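Local coordinates for protein tudor (Drosophila melanogaster, PDB 3NTK), which recognises methylarginine-bearing Aubergine through its extended Tudor domains and is required during oogenesis for the formation of primordial germ cells, at residues D12-F17 against A124-F129; P43-L48 against A67-V72; A144-G147 against H151-R154. All coordinates share one frame; numbering follows the deposited sequence.

Contact 1 (D12-F17 against A124-F129); sequences DGPMSF and ALLQSF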
loop_
_atom_site.group_PDB
_atom_site.type_symbol
_atom_site.label_atom_id
_atom_site.label_comp_id
_atom_site.label_asym_id
_atom_site.label_seq_id
_atom_site.Cartn_x
_atom_site.Cartn_y
_atom_site.Cartn_z
ATOM N N ASP A 12 4.134 -1.320 9.381
ATOM C CA ASP A 12 4.158 -0.661 10.678
ATOM C C ASP A 12 4.244 -1.726 11.766
ATOM O O ASP A 12 4.728 -1.472 12.871
ATOM C CB ASP A 12 2.906 0.200 10.865
ATOM C CG ASP A 12 2.931 1.450 10.006
ATOM O OD1 ASP A 12 3.956 2.165 10.037
ATOM O OD2 ASP A 12 1.931 1.724 9.306
ATOM N N GLY A 13 3.784 -2.925 11.426
ATOM C CA GLY A 13 3.812 -4.036 12.360
ATOM C C GLY A 13 2.947 -5.176 11.856
ATOM O O GLY A 13 2.273 -5.033 10.834
ATOM N N PRO A 14 2.951 -6.328 12.541
ATOM C CA PRO A 14 2.134 -7.462 12.105
ATOM C C PRO A 14 0.649 -7.123 11.982
ATOM O O PRO A 14 -0.034 -7.637 11.100
ATOM C CB PRO A 14 2.388 -8.510 13.185
ATOM C CG PRO A 14 3.798 -8.205 13.618
ATOM C CD PRO A 14 3.777 -6.695 13.705
ATOM N N MET A 15 0.143 -6.256 12.856
ATOM C CA MET A 15 -1.273 -5.935 12.780
ATOM C C MET A 15 -1.636 -4.855 11.783
ATOM O O MET A 15 -2.804 -4.507 11.645
ATOM C CB MET A 15 -1.847 -5.596 14.158
ATOM C CG MET A 15 -1.041 -4.669 15.006
ATOM S SD MET A 15 -0.640 -3.122 14.244
ATOM C CE MET A 15 1.093 -3.239 14.314
ATOM N N SER A 16 -0.642 -4.324 11.081
ATOM C CA SER A 16 -0.926 -3.308 10.080
ATOM C C SER A 16 0.203 -3.106 9.086
ATOM O O SER A 16 1.219 -2.476 9.399
ATOM C CB SER A 16 -1.257 -1.967 10.744
ATOM O OG SER A 16 -1.690 -1.028 9.768
ATOM N N PHE A 17 0.023 -3.656 7.890
ATOM C CA PHE A 17 1.002 -3.496 6.831
ATOM C C PHE A 17 0.310 -3.509 5.469
ATOM O O PHE A 17 -0.870 -3.854 5.362
ATOM C CB PHE A 17 2.104 -4.566 6.912
ATOM C CG PHE A 17 1.620 -5.982 6.780
ATOM C CD1 PHE A 17 1.104 -6.667 7.877
ATOM C CD2 PHE A 17 1.732 -6.656 5.566
ATOM C CE1 PHE A 17 0.712 -8.007 7.766
ATOM C CE2 PHE A 17 1.341 -7.992 5.446
ATOM C CZ PHE A 17 0.833 -8.668 6.548
ATOM N N ALA A 124 8.122 -8.957 17.501
ATOM C CA ALA A 124 9.154 -7.946 17.714
ATOM C C ALA A 124 10.283 -7.995 16.692
ATOM O O ALA A 124 10.844 -6.961 16.332
ATOM C CB ALA A 124 9.728 -8.075 19.136
ATOM N N LEU A 125 10.607 -9.195 16.224
ATOM C CA LEU A 125 11.686 -9.392 15.259
ATOM C C LEU A 125 11.252 -9.172 13.808
ATOM O O LEU A 125 12.078 -8.888 12.935
ATOM C CB LEU A 125 12.233 -10.815 15.394
ATOM C CG LEU A 125 13.738 -11.078 15.263
ATOM C CD1 LEU A 125 13.932 -12.551 14.947
ATOM C CD2 LEU A 125 14.358 -10.224 14.176
ATOM N N LEU A 126 9.957 -9.309 13.543
ATOM C CA LEU A 126 9.466 -9.146 12.181
ATOM C C LEU A 126 9.807 -7.803 11.551
ATOM O O LEU A 126 10.089 -7.737 10.359
ATOM C CB LEU A 126 7.952 -9.382 12.128
ATOM C CG LEU A 126 7.556 -10.735 11.537
ATOM C CD1 LEU A 126 6.034 -10.891 11.551
ATOM C CD2 LEU A 126 8.091 -10.831 10.109
ATOM N N GLN A 127 9.784 -6.736 12.341
ATOM C CA GLN A 127 10.098 -5.406 11.823
ATOM C C GLN A 127 11.453 -5.388 11.106
ATOM O O GLN A 127 11.551 -4.967 9.951
ATOM C CB GLN A 127 10.119 -4.383 12.960
ATOM C CG GLN A 127 10.277 -2.948 12.487
ATOM C CD GLN A 127 9.002 -2.389 11.883
ATOM O OE1 GLN A 127 9.022 -1.368 11.199
ATOM N NE2 GLN A 127 7.881 -3.049 12.149
ATOM N N SER A 128 12.493 -5.852 11.793
ATOM C CA SER A 128 13.839 -5.878 11.223
ATOM C C SER A 128 13.993 -6.920 10.116
ATOM O O SER A 128 14.791 -6.748 9.193
ATOM C CB SER A 128 14.873 -6.134 12.327
ATOM O OG SER A 128 14.712 -7.419 12.901
ATOM N N PHE A 129 13.233 -8.003 10.204
ATOM C CA PHE A 129 13.302 -9.048 9.193
ATOM C C PHE A 129 12.754 -8.508 7.872
ATOM O O PHE A 129 13.334 -8.729 6.807
ATOM C CB PHE A 129 12.497 -10.270 9.655
ATOM C CG PHE A 129 12.539 -11.429 8.700
ATOM C CD1 PHE A 129 11.656 -11.499 7.626
ATOM C CD2 PHE A 129 13.463 -12.456 8.876
ATOM C CE1 PHE A 129 11.689 -12.575 6.741
ATOM C CE2 PHE A 129 13.505 -13.536 7.996
ATOM C CZ PHE A 129 12.614 -13.595 6.926
#
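Pro-14 meets Leu-126 where a beta-hairpin turn of the OB-fold part of this extended Tudor domain faces helix 120-131. The touch is light: CG of the proline ring approaches CD1 of the leucine at 4.1 Å, the two side chains running at a slant to one another, and no hydrogen bond joins the segments. In Leu-126 a chi1 of -104°, off a staggered position, swings CG toward the turn, and an extended chi2 (179°) carries CD1 on to Pro-14. Leu-113 of strand 109-113 touches both side chains, with Ile-118 against the proline and Ile-162 against the leucine. One helix position further on, Gln-127 bends at chi2, and its amide ends near the carbonyl of Asp-12. The rotation of that amide is doubtful, so this approach is best read as proximity alone.

The turn is closed by its own bonds and also tied by the Pro-14 backbone to Leu-113. Gly-13 to Ser-16 form a type I turn, with Ser-16 N on Gly-13 O at 3.0 Å, and Asp-12 and Gly-13 together face Ser-16 as a classic beta bulge. Met-15 folds back over this loop, bringing CE to 3.4 Å from Gly-13 CA. Two residues on, the Phe-17 ring presents its edge to the carbonyl of Pro-14, with CE1 3.4 Å from Pro-14 O and the oxygen in the ring plane. On the helix, Leu-125 O takes the helical bond from Phe-129 N at 3.1 Å and a second one from Ser-128 OG at 3.0 Å, the hydroxyl lying 21° off the carbonyl plane.

Contact 2 (P43-L48 against A67-V72); sequences PAFSDL and AQIRKV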
loop_
_atom_site.group_PDB
_atom_site.type_symbol
_atom_site.label_atom_id
_atom_site.label_comp_id
_atom_site.label_asym_id
_atom_site.label_seq_id
_atom_site.Cartn_x
_atom_site.Cartn_y
_atom_site.Cartn_z
ATOM N N PRO A 43 -5.306 19.086 -15.109
ATOM C CA PRO A 43 -5.545 20.375 -14.460
ATOM C C PRO A 43 -5.427 20.274 -12.945
ATOM O O PRO A 43 -5.426 19.176 -12.381
ATOM C CB PRO A 43 -6.958 20.731 -14.918
ATOM C CG PRO A 43 -7.617 19.387 -15.009
ATOM C CD PRO A 43 -6.547 18.565 -15.712
ATOM N N ALA A 44 -5.328 21.425 -12.289
ATOM C CA ALA A 44 -5.205 21.467 -10.842
ATOM C C ALA A 44 -6.483 20.983 -10.173
ATOM O O ALA A 44 -7.580 21.184 -10.690
ATOM C CB ALA A 44 -4.894 22.891 -10.381
ATOM N N PHE A 45 -6.327 20.337 -9.025
ATOM C CA PHE A 45 -7.463 19.851 -8.258
ATOM C C PHE A 45 -7.533 20.776 -7.058
ATOM O O PHE A 45 -6.547 20.930 -6.337
ATOM C CB PHE A 45 -7.226 18.413 -7.798
ATOM C CG PHE A 45 -8.328 17.865 -6.942
ATOM C CD1 PHE A 45 -9.597 17.649 -7.471
ATOM C CD2 PHE A 45 -8.104 17.580 -5.599
ATOM C CE1 PHE A 45 -10.633 17.158 -6.670
ATOM C CE2 PHE A 45 -9.127 17.091 -4.791
ATOM C CZ PHE A 45 -10.396 16.880 -5.330
ATOM N N SER A 46 -8.688 21.398 -6.844
ATOM C CA SER A 46 -8.838 22.330 -5.734
ATOM C C SER A 46 -9.948 21.982 -4.742
ATOM O O SER A 46 -10.095 22.656 -3.722
ATOM C CB SER A 46 -9.055 23.746 -6.277
ATOM O OG SER A 46 -10.152 23.793 -7.172
ATOM N N ASP A 47 -10.720 20.938 -5.033
ATOM C CA ASP A 47 -11.803 20.518 -4.142
ATOM C C ASP A 47 -11.239 19.666 -3.006
ATOM O O ASP A 47 -11.574 18.488 -2.877
ATOM C CB ASP A 47 -12.848 19.708 -4.918
ATOM C CG ASP A 47 -14.000 19.246 -4.040
ATOM O OD1 ASP A 47 -14.707 20.112 -3.481
ATOM O OD2 ASP A 47 -14.198 18.017 -3.904
ATOM N N LEU A 48 -10.386 20.267 -2.180
ATOM C CA LEU A 48 -9.768 19.544 -1.077
ATOM C C LEU A 48 -10.723 19.256 0.072
ATOM O O LEU A 48 -11.153 20.161 0.787
ATOM C CB LEU A 48 -8.549 20.311 -0.556
ATOM C CG LEU A 48 -7.482 20.651 -1.601
ATOM C CD1 LEU A 48 -6.275 21.282 -0.910
ATOM C CD2 LEU A 48 -7.070 19.395 -2.352
ATOM N N ALA A 67 -4.199 9.318 -5.237
ATOM C CA ALA A 67 -4.224 9.561 -3.810
ATOM C C ALA A 67 -5.602 9.913 -3.265
ATOM O O ALA A 67 -6.461 10.437 -3.981
ATOM C CB ALA A 67 -3.241 10.682 -3.475
ATOM N N GLN A 68 -5.806 9.601 -1.994
ATOM C CA GLN A 68 -7.050 9.927 -1.323
ATOM C C GLN A 68 -6.700 10.862 -0.178
ATOM O O GLN A 68 -5.814 10.573 0.631
ATOM C CB GLN A 68 -7.746 8.675 -0.771
ATOM C CG GLN A 68 -9.012 9.021 0.004
ATOM C CD GLN A 68 -9.796 7.804 0.453
ATOM O OE1 GLN A 68 -9.244 6.887 1.058
ATOM N NE2 GLN A 68 -11.093 7.798 0.168
ATOM N N ILE A 69 -7.382 11.996 -0.117
ATOM C CA ILE A 69 -7.133 12.962 0.939
ATOM C C ILE A 69 -7.645 12.434 2.275
ATOM O O ILE A 69 -8.795 12.001 2.387
ATOM C CB ILE A 69 -7.808 14.300 0.610
ATOM C CG1 ILE A 69 -7.211 14.860 -0.685
ATOM C CG2 ILE A 69 -7.637 15.274 1.775
ATOM C CD1 ILE A 69 -7.807 16.185 -1.123
ATOM N N ARG A 70 -6.781 12.464 3.284
ATOM C CA ARG A 70 -7.136 11.983 4.614
ATOM C C ARG A 70 -7.399 13.124 5.589
ATOM O O ARG A 70 -8.272 13.022 6.454
ATOM C CB ARG A 70 -6.024 11.082 5.155
ATOM C CG ARG A 70 -5.931 9.740 4.448
ATOM C CD ARG A 70 -7.215 8.943 4.649
ATOM N NE ARG A 70 -7.182 7.641 3.991
ATOM C CZ ARG A 70 -6.354 6.654 4.321
ATOM N NH1 ARG A 70 -5.481 6.817 5.307
ATOM N NH2 ARG A 70 -6.403 5.500 3.666
ATOM N N LYS A 71 -6.643 14.206 5.443
ATOM C CA LYS A 71 -6.793 15.374 6.306
ATOM C C LYS A 71 -6.443 16.644 5.543
ATOM O O LYS A 71 -5.444 16.683 4.828
ATOM C CB LYS A 71 -5.862 15.276 7.516
ATOM C CG LYS A 71 -6.137 14.127 8.465
ATOM C CD LYS A 71 -5.168 14.164 9.639
ATOM C CE LYS A 71 -5.294 15.472 10.417
ATOM N NZ LYS A 71 -4.289 15.588 11.514
ATOM N N VAL A 72 -7.265 17.677 5.697
ATOM C CA VAL A 72 -7.003 18.953 5.044
ATOM C C VAL A 72 -6.309 19.848 6.071
ATOM O O VAL A 72 -6.876 20.162 7.117
ATOM C CB VAL A 72 -8.306 19.629 4.573
ATOM C CG1 VAL A 72 -7.999 21.007 4.001
ATOM C CG2 VAL A 72 -8.992 18.761 3.519
#
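Leu-48 and Ile-69 make the tight end of this contact: CD2 of the leucine and CD1 of the isoleucine stand 3.5 Å apart, their side chains crossing at about a right angle. Ile-69 is buried, and its terminal methyl is shared by two partners, for it also reaches CE2 of Phe-45 at 4.0 Å. There it arrives at the edge of the ring, near its plane, and not over a face. The phenyl is put in place by CG lying opposite the backbone N (chi1 177°), and one of its faces is occupied by the chain itself: Asp-47 N sits 4.0 Å above the plane of the Phe-45 ring, over its centre. The chain then makes an inverse gamma turn centred on Asp-47. Phe-94 touches both Phe-45 and Leu-48, extending the apolar cluster.

Toward the end of the strand the fit slackens. Val-72, an exposed residue, offers CG2 to the backbone of Leu-48, 3.8 Å from Leu-48 O, while the nearest side-chain carbon, Leu-48 CB, is 4.4 Å from that same CG2. No hydrogen bond spans the two segments, which meet through apolar contact; the loop's backbone bonds go to Phe-94 and Gln-96. The arrangement, a loop laid over one long strand of a small antiparallel sheet whose first and last strands also pair, belongs to the SH3-like barrel of the Tudor domain.

Contact 3 (A144-G147 against H151-R154); sequences ATKG and HVVR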
loop_
_atom_site.group_PDB
_atom_site.type_symbol
_atom_site.label_atom_id
_atom_site.label_comp_id
_atom_site.label_asym_id
_atom_site.label_seq_id
_atom_site.Cartn_x
_atom_site.Cartn_y
_atom_site.Cartn_z
ATOM N N ALA A 144 -9.532 -13.906 5.261
ATOM C CA ALA A 144 -10.765 -13.147 5.161
ATOM C C ALA A 144 -10.511 -11.694 4.798
ATOM O O ALA A 144 -9.387 -11.195 4.897
ATOM C CB ALA A 144 -11.523 -13.218 6.478
ATOM N N THR A 145 -11.572 -11.028 4.365
ATOM C CA THR A 145 -11.510 -9.620 4.009
ATOM C C THR A 145 -12.574 -8.941 4.866
ATOM O O THR A 145 -13.757 -9.267 4.767
ATOM C CB THR A 145 -11.811 -9.413 2.515
ATOM O OG1 THR A 145 -10.789 -10.046 1.737
ATOM C CG2 THR A 145 -11.856 -7.929 2.175
ATOM N N LYS A 146 -12.140 -8.023 5.725
ATOM C CA LYS A 146 -13.041 -7.303 6.621
ATOM C C LYS A 146 -13.925 -6.309 5.889
ATOM O O LYS A 146 -13.681 -5.979 4.731
ATOM C CB LYS A 146 -12.245 -6.543 7.682
ATOM C CG LYS A 146 -11.389 -7.403 8.586
ATOM C CD LYS A 146 -10.621 -6.506 9.539
ATOM C CE LYS A 146 -9.863 -7.290 10.583
ATOM N NZ LYS A 146 -9.211 -6.350 11.528
ATOM N N GLY A 147 -14.952 -5.825 6.583
ATOM C CA GLY A 147 -15.853 -4.856 5.986
ATOM C C GLY A 147 -15.139 -3.578 5.582
ATOM O O GLY A 147 -15.658 -2.794 4.791
ATOM N N HIS A 151 -7.404 -7.267 4.690
ATOM C CA HIS A 151 -7.280 -8.720 4.618
ATOM C C HIS A 151 -6.643 -9.249 5.901
ATOM O O HIS A 151 -5.645 -8.699 6.360
ATOM C CB HIS A 151 -6.343 -9.165 3.489
ATOM C CG HIS A 151 -6.887 -8.984 2.108
ATOM N ND1 HIS A 151 -8.152 -9.387 1.743
ATOM C CD2 HIS A 151 -6.296 -8.529 0.978
ATOM C CE1 HIS A 151 -8.318 -9.190 0.447
ATOM N NE2 HIS A 151 -7.206 -8.671 -0.041
ATOM N N VAL A 152 -7.211 -10.308 6.471
ATOM C CA VAL A 152 -6.609 -10.946 7.644
ATOM C C VAL A 152 -5.825 -12.062 6.963
ATOM O O VAL A 152 -6.399 -12.861 6.234
ATOM C CB VAL A 152 -7.651 -11.553 8.593
ATOM C CG1 VAL A 152 -6.938 -12.343 9.702
ATOM C CG2 VAL A 152 -8.505 -10.443 9.200
ATOM N N VAL A 153 -4.516 -12.108 7.185
ATOM C CA VAL A 153 -3.681 -13.085 6.496
ATOM C C VAL A 153 -2.680 -13.864 7.346
ATOM O O VAL A 153 -2.448 -13.558 8.510
ATOM C CB VAL A 153 -2.854 -12.384 5.382
ATOM C CG1 VAL A 153 -3.758 -11.521 4.506
ATOM C CG2 VAL A 153 -1.750 -11.523 6.016
ATOM N N ARG A 154 -2.101 -14.889 6.726
ATOM C CA ARG A 154 -1.048 -15.694 7.330
ATOM C C ARG A 154 0.115 -15.403 6.392
ATOM O O ARG A 154 -0.033 -15.482 5.169
ATOM C CB ARG A 154 -1.386 -17.181 7.308
ATOM C CG ARG A 154 -2.442 -17.582 8.312
ATOM C CD ARG A 154 -2.765 -19.059 8.187
ATOM N NE ARG A 154 -3.949 -19.416 8.961
ATOM C CZ ARG A 154 -4.631 -20.545 8.801
ATOM N NH1 ARG A 154 -4.245 -21.434 7.896
ATOM N NH2 ARG A 154 -5.706 -20.782 9.539
#
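Ala-144 and Val-152 form an antiparallel hydrogen-bonded pair in the hairpin of strands 137-145 and 151-157, near the loop that connects them. The two bonds are unequal. Val-152 N gives a good bond to Ala-144 O at 2.8 Å with an N-H...O angle of 162°, whereas the return bond from Ala-144 N to Val-152 O is weak at 3.4 Å. Ala-144 O also receives a C-H...O contact from His-151 CA at 3.3 Å, so one carbonyl gathers two neighbouring donors of unequal strength.

Thr-145 follows, in a non-hydrogen-bonded pair with His-151, and here side chains take over. They lie alongside each other and point the same way, with the threonine hydroxyl near the plane of the imidazole, at its edge. His-151 ND1 is 2.7 Å from Thr-145 OG1, but the angle at the hydrogen is only 121°: OG1 also lies 2.9 Å from His-151 CE1, beside the ND1-CE1 edge and off the N-H direction, so the bond is short yet weak. Across the ring, NE2 has a further weak partner in Arg-109.

Lys-146 leaves the strand with CG anti to the carbonyl carbon (chi1 -61°) and an extended chain beyond it. The chain passes across Val-152, bringing its CE 3.7 Å from Val-152 CG2, and its ammonium continues to a salt bridge with Glu-112, whose side chain Val-152 also touches.

The chemistry thus implies a hairpin end secured by modest surface interactions: one strong backbone bond, an imidazole with weak partners at its two nitrogens, which may limit its rotation, and a lysine whose aliphatic part packs while its charge ties the segment to strand 109-113.

The three contacts show how an extended Tudor domain is built from two modules. Contacts 1 and 3 both reach the sheet of the OB-fold; their centres are 17 Å apart, yet they meet directly through Phe-17 CZ and Val-153 CG2 at 3.9 Å, a packing contact between two buried residues. Contact 2 lies in the Tudor barrel, its centre about 30 Å from that of contact 1 and 29 Å from that of contact 3, with nearest atoms still about 10 and 12 Å away respectively. Along the chain, contact 2 is nested within the loop that contact 1 closes, and contact 3 follows both, because the OB-fold takes strands from both sides of the Tudor barrel.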